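Local structure of SspB protein (Streptomyces clavuligerus, 6JUF) at residues B[264-267]-B[268-271]; B[251-254]-B[255-258]. The protein probably serves as a metal-binding DNase in SspABCD-SspE, a phosphorothioation-sensing bacterial defence system with broad activity against phages. One frame throughout, in Å; residues are numbered along the deposited sequence.

Interaction 1 (B[264-267]-B[268-271])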
ATOM      1  N   PRO B 264      -9.247 -20.841   9.525  1.00  9.21           N
ATOM      2  CA  PRO B 264      -8.186 -19.859   9.633  1.00  8.97           C
ATOM      3  C   PRO B 264      -6.761 -20.410   9.557  1.00  9.68           C
ATOM      4  O   PRO B 264      -5.852 -19.696   9.095  1.00  9.07           O
ATOM      5  CB  PRO B 264      -8.422 -19.225  11.025  1.00 10.45           C
ATOM      6  CG  PRO B 264      -9.894 -19.372  11.199  1.00 10.87           C
ATOM      7  CD  PRO B 264     -10.228 -20.724  10.619  1.00 11.49           C
ATOM      8  N   GLY B 265      -6.538 -21.666   9.981  1.00 10.09           N
ATOM      9  CA  GLY B 265      -5.220 -22.200   9.890  1.00 11.05           C
ATOM     10  C   GLY B 265      -4.701 -22.218   8.456  1.00 10.66           C
ATOM     11  O   GLY B 265      -3.577 -21.783   8.174  1.00  9.39           O
ATOM     12  N   ARG B 266      -5.474 -22.732   7.538  1.00 10.58           N
ATOM     13  CA  ARG B 266      -5.075 -22.757   6.123  1.00 10.86           C
ATOM     14  C   ARG B 266      -5.200 -21.376   5.468  1.00 10.21           C
ATOM     15  O   ARG B 266      -4.466 -21.107   4.511  1.00 10.65           O
ATOM     16  CB  ARG B 266      -5.878 -23.796   5.345  1.00 12.93           C
ATOM     17  CG  ARG B 266      -5.292 -25.212   5.402  1.00 15.91           C
ATOM     18  CD  ARG B 266      -4.785 -25.442   3.968  1.00 23.03           C
ATOM     19  NE  ARG B 266      -4.763 -26.838   3.750  1.00 23.20           N
ATOM     20  CZ  ARG B 266      -4.577 -27.417   2.613  1.00 15.77           C
ATOM     21  NH1 ARG B 266      -4.333 -26.695   1.483  1.00 12.58           N
ATOM     22  NH2 ARG B 266      -4.557 -28.715   2.641  1.00 20.80           N
ATOM     23  N   ALA B 267      -6.091 -20.526   5.956  1.00  9.72           N
ATOM     24  CA  ALA B 267      -6.272 -19.228   5.290  1.00  8.94           C
ATOM     25  C   ALA B 267      -5.121 -18.283   5.646  1.00 10.14           C
ATOM     26  O   ALA B 267      -4.597 -17.570   4.798  1.00  9.05           O
ATOM     27  CB  ALA B 267      -7.616 -18.551   5.687  1.00  9.58           C
ATOM     28  N   PHE B 268      -4.738 -18.311   6.897  1.00  8.96           N
ATOM     29  CA  PHE B 268      -3.680 -17.419   7.388  1.00  8.76           C
ATOM     30  C   PHE B 268      -2.320 -18.096   7.446  1.00  9.88           C
ATOM     31  O   PHE B 268      -1.331 -17.435   7.774  1.00  9.00           O
ATOM     32  CB  PHE B 268      -4.028 -16.820   8.769  1.00  7.58           C
ATOM     33  CG  PHE B 268      -5.330 -16.021   8.798  1.00  9.20           C
ATOM     34  CD1 PHE B 268      -5.697 -15.210   7.703  1.00  9.48           C
ATOM     35  CD2 PHE B 268      -6.084 -15.960   9.952  1.00  9.36           C
ATOM     36  CE1 PHE B 268      -6.839 -14.386   7.763  1.00 10.71           C
ATOM     37  CE2 PHE B 268      -7.230 -15.140  10.025  1.00  9.49           C
ATOM     38  CZ  PHE B 268      -7.586 -14.332   8.939  1.00  9.09           C
ATOM     39  N   ARG B 269      -2.280 -19.403   7.220  1.00 11.70           N
ATOM     40  CA  ARG B 269      -1.046 -20.201   7.257  1.00 13.28           C
ATOM     41  C   ARG B 269      -0.390 -20.036   8.631  1.00 10.83           C
ATOM     42  O   ARG B 269       0.771 -19.612   8.751  1.00 10.88           O
ATOM     43  CB  ARG B 269      -0.137 -19.915   6.025  1.00 13.45           C
ATOM     44  CG  ARG B 269      -0.750 -20.410   4.696  1.00 13.37           C
ATOM     45  CD  ARG B 269      -1.361 -21.811   4.844  1.00 13.99           C
ATOM     46  NE  ARG B 269      -2.052 -22.320   3.634  1.00 16.47           N
ATOM     47  CZ  ARG B 269      -1.448 -23.026   2.694  1.00 14.59           C
ATOM     48  NH1 ARG B 269      -0.134 -23.270   2.815  1.00 16.88           N
ATOM     49  NH2 ARG B 269      -2.134 -23.451   1.632  1.00 15.10           N
ATOM     50  N   ILE B 270      -1.182 -20.274   9.668  1.00 11.90           N
ATOM     51  CA  ILE B 270      -0.703 -20.261  11.069  1.00 12.55           C
ATOM     52  C   ILE B 270      -0.931 -21.614  11.713  1.00 11.81           C
ATOM     53  O   ILE B 270      -1.806 -22.363  11.296  1.00 15.80           O
ATOM     54  CB  ILE B 270      -1.364 -19.128  11.886  1.00 12.79           C
ATOM     55  CG1 ILE B 270      -2.911 -19.284  11.857  1.00 13.71           C
ATOM     56  CG2 ILE B 270      -0.847 -17.778  11.324  1.00 14.63           C
ATOM     57  CD1 ILE B 270      -3.644 -18.264  12.734  1.00 16.75           C
ATOM     58  N   ARG B 271      -0.087 -21.927  12.703  1.00 14.93           N
ATOM     59  CA  ARG B 271      -0.131 -23.197  13.418  1.00 16.51           C
ATOM     60  C   ARG B 271      -1.237 -23.257  14.472  1.00 14.77           C
ATOM     61  O   ARG B 271      -1.677 -22.220  14.947  1.00 13.38           O
ATOM     62  CB  ARG B 271       1.224 -23.426  14.086  1.00 18.50           C
ATOM     63  CG  ARG B 271       2.327 -23.581  13.061  1.00 25.60           C
ATOM     64  CD  ARG B 271       3.585 -24.192  13.649  1.00 34.70           C
ATOM     65  NE  ARG B 271       4.786 -23.727  12.939  1.00 49.07           N
ATOM     66  CZ  ARG B 271       5.094 -23.983  11.664  1.00 46.15           C
ATOM     67  NH1 ARG B 271       4.294 -24.713  10.887  1.00 46.52           N
ATOM     68  NH2 ARG B 271       6.216 -23.496  11.151  1.00 47.92           N
TER
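Gly265 O receives two backbone N-H groups where helix 264-268 gives way to the loop. Ile270 N reaches it at 3.2 Å, in the carbonyl plane and on a lone pair, five residues along the chain; Arg269 N, 2.9 Å from Gly265 O, gives a weak bond bent to 117°. One residue earlier, the last regular helical bond runs from Phe268 N to Pro264 O at 2.8 Å.

A side-chain bond completes the polar network. Arg269 curls back from its backbone, its chain bent at the second torsion (chi2 -44°), which lays NE 2.8 Å from Arg266 O. The acceptor sits in the guanidinium plane and the donor on a carbonyl lone pair, a flat arrangement that helps fix the rotation of the group. Both arginines extend the same way, with Arg266 NH1 and Arg269 NH2 3.9 Å apart and their guanidinium planes nearly perpendicular. This closeness of like charges is probably eased by carbonyl oxygens that draw the two groups together: Phe135 O, near the end of helix 129-137, takes a bond from each of these nitrogens; Ala138 O, just beyond it, takes another from Arg266 NH1, and Ser141 OG pairs with Arg269 NH1.

Apolar packing occupies another side of the turn. The Phe268 ring leans back toward Pro264, CD2 lying 4.2 Å from Pro264 CB. Leu229 and helix 231-243 cover this surface, and Trp115 of helix 107-118 packs on Pro264 and Ala267.

Arg271 holds the N-cap position of helix 272-285, its backbone N bonded to Asp274 OD2. Positive phi at Arg269 (57°) and the Ile270-to-Gly265 bond mark a Schellman-like C-cap; in place of the second backbone bond of the classic motif, Arg266 O is taken by Arg269 NE.

Interaction 2 (B[251-254]-B[255-258])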
ATOM      1  N   SER B 251     -19.438 -25.115  19.818  1.00 15.79           N
ATOM      2  CA  SER B 251     -17.994 -25.240  19.942  1.00 15.57           C
ATOM      3  C   SER B 251     -17.420 -25.696  18.617  1.00 15.26           C
ATOM      4  O   SER B 251     -18.140 -26.219  17.757  1.00 17.18           O
ATOM      5  CB  SER B 251     -17.617 -26.228  21.050  1.00 16.32           C
ATOM      6  OG  SER B 251     -18.021 -27.543  20.680  1.00 20.24           O
ATOM      7  N   ILE B 252     -16.126 -25.490  18.466  1.00 13.61           N
ATOM      8  CA  ILE B 252     -15.371 -26.001  17.322  1.00 12.56           C
ATOM      9  C   ILE B 252     -13.942 -26.302  17.781  1.00 14.05           C
ATOM     10  O   ILE B 252     -13.356 -25.547  18.547  1.00 13.21           O
ATOM     11  CB  ILE B 252     -15.333 -24.963  16.146  1.00 14.55           C
ATOM     12  CG1 ILE B 252     -14.516 -25.502  14.965  1.00 15.27           C
ATOM     13  CG2 ILE B 252     -14.807 -23.629  16.617  1.00 16.49           C
ATOM     14  CD1 ILE B 252     -14.830 -24.782  13.642  1.00 13.30           C
ATOM     15  N   SER B 253     -13.413 -27.434  17.335  1.00 14.65           N
ATOM     16  CA  SER B 253     -12.156 -27.902  17.872  1.00 15.80           C
ATOM     17  C   SER B 253     -11.004 -27.096  17.303  1.00 14.75           C
ATOM     18  O   SER B 253     -11.109 -26.559  16.180  1.00 13.22           O
ATOM     19  CB  SER B 253     -11.988 -29.386  17.503  1.00 14.89           C
ATOM     20  OG  SER B 253     -11.823 -29.543  16.093  1.00 17.22           O
ATOM     21  N   LEU B 254      -9.940 -26.952  18.086  1.00 13.81           N
ATOM     22  CA  LEU B 254      -8.720 -26.311  17.599  1.00 13.87           C
ATOM     23  C   LEU B 254      -8.143 -27.062  16.389  1.00 15.27           C
ATOM     24  O   LEU B 254      -7.598 -26.442  15.492  1.00 13.61           O
ATOM     25  CB  LEU B 254      -7.677 -26.134  18.692  1.00 19.47           C
ATOM     26  CG  LEU B 254      -7.717 -24.840  19.509  1.00 20.21           C
ATOM     27  CD1 LEU B 254      -7.071 -23.717  18.666  1.00 24.02           C
ATOM     28  CD2 LEU B 254      -9.132 -24.432  19.892  1.00 24.78           C
ATOM     29  N   ALA B 255      -8.232 -28.382  16.385  1.00 15.43           N
ATOM     30  CA  ALA B 255      -7.712 -29.161  15.255  1.00 16.55           C
ATOM     31  C   ALA B 255      -8.406 -28.777  13.950  1.00 16.34           C
ATOM     32  O   ALA B 255      -7.728 -28.642  12.907  1.00 15.50           O
ATOM     33  CB  ALA B 255      -7.932 -30.668  15.534  1.00 18.16           C
ATOM     34  N   ARG B 256      -9.734 -28.617  13.979  1.00 13.71           N
ATOM     35  CA  ARG B 256     -10.484 -28.161  12.787  1.00 14.02           C
ATOM     36  C   ARG B 256     -10.121 -26.724  12.421  1.00 14.13           C
ATOM     37  O   ARG B 256      -9.924 -26.411  11.234  1.00 15.31           O
ATOM     38  CB  ARG B 256     -11.978 -28.254  13.002  1.00 15.99           C
ATOM     39  CG  ARG B 256     -12.513 -29.701  12.930  1.00 17.60           C
ATOM     40  CD  ARG B 256     -13.993 -29.715  13.253  1.00 18.06           C
ATOM     41  NE  ARG B 256     -14.718 -28.933  12.249  1.00 18.76           N
ATOM     42  CZ  ARG B 256     -15.934 -28.418  12.394  1.00 23.63           C
ATOM     43  NH1 ARG B 256     -16.625 -28.576  13.526  1.00 22.80           N
ATOM     44  NH2 ARG B 256     -16.464 -27.718  11.382  1.00 21.44           N
ATOM     45  N   LEU B 257     -10.042 -25.839  13.420  1.00 11.35           N
ATOM     46  CA  LEU B 257      -9.603 -24.470  13.096  1.00 12.11           C
ATOM     47  C   LEU B 257      -8.229 -24.401  12.415  1.00 10.94           C
ATOM     48  O   LEU B 257      -8.026 -23.594  11.493  1.00 12.54           O
ATOM     49  CB  LEU B 257      -9.622 -23.554  14.324  1.00 11.52           C
ATOM     50  CG  LEU B 257     -11.014 -23.224  14.903  1.00 11.34           C
ATOM     51  CD1 LEU B 257     -10.797 -22.578  16.277  1.00 11.19           C
ATOM     52  CD2 LEU B 257     -11.834 -22.309  13.973  1.00 10.67           C
ATOM     53  N   ALA B 258      -7.298 -25.238  12.860  1.00 13.53           N
ATOM     54  CA  ALA B 258      -5.953 -25.275  12.334  1.00 11.67           C
ATOM     55  C   ALA B 258      -5.884 -25.988  10.995  1.00 14.38           C
ATOM     56  O   ALA B 258      -5.005 -25.637  10.218  1.00 16.31           O
ATOM     57  CB  ALA B 258      -5.044 -26.018  13.331  1.00 13.13           C
TER
HETATM   58  O   HOH W   1     -15.510 -29.636  16.440  1.00 13.27           O
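Ile252 lays CD1 over the centre of one face of the Arg256 guanidinium, 3.9 Å above its plane, and the two side chains cross at about a right angle. The same Ile252 CD1 also meets Leu257 CD2 at 3.9 Å, linking the arginine to the apolar interior. Next to this packing, Ser253 OG accepts the N-H of Arg256 at 3.1 Å. With chi1 at 67°, the hydroxyl sits between the backbone N and carbonyl carbon and faces the first helical turn, where it also touches Arg256 CG. The backbone bonds from Leu257 N to Ser253 O (3.0 Å) and from Ala258 N to Leu254 O (2.9 Å) start the helix.

Further out, Ile252 and Leu254 are tied through their backbones to strand 298-302; Tyr241 packs on Ile252, and Leu279 on Leu257.

Ser253 is thus a serine N-cap without the reciprocal side-chain bond of a capping box. An arginine at this place cannot accept the Ser253 N-H, and a water does so, accepting from Arg256 NH1 as well. Apolar contact on one face, that water at the edge and a salt bridge from NE to Glu260 together probably limit how the guanidinium can turn.

Overall arrangement
Interactions 2 and 1 follow each other along the chain, interaction 2 at the start of helix 254-259 and interaction 1 where helix 264-268 gives way to a loop. Their centres lie 12 Å apart, and they meet directly: Gly265 N probably donates a hydrogen bond to Leu257 O, 2.9 Å away, with Pro264 packed against the same carbonyl. Helices 231-243 and 272-285 adjoin this region, with Cys238 touching both Pro264 and Leu257. Interaction 1 is largely buried, and its partly exposed Arg266 and Arg269 bond to backbone carbonyls and a serine. Interaction 2 is partly buried, at the edge strand of a three-stranded sheet, where an exposed arginine uses water and a carboxylate.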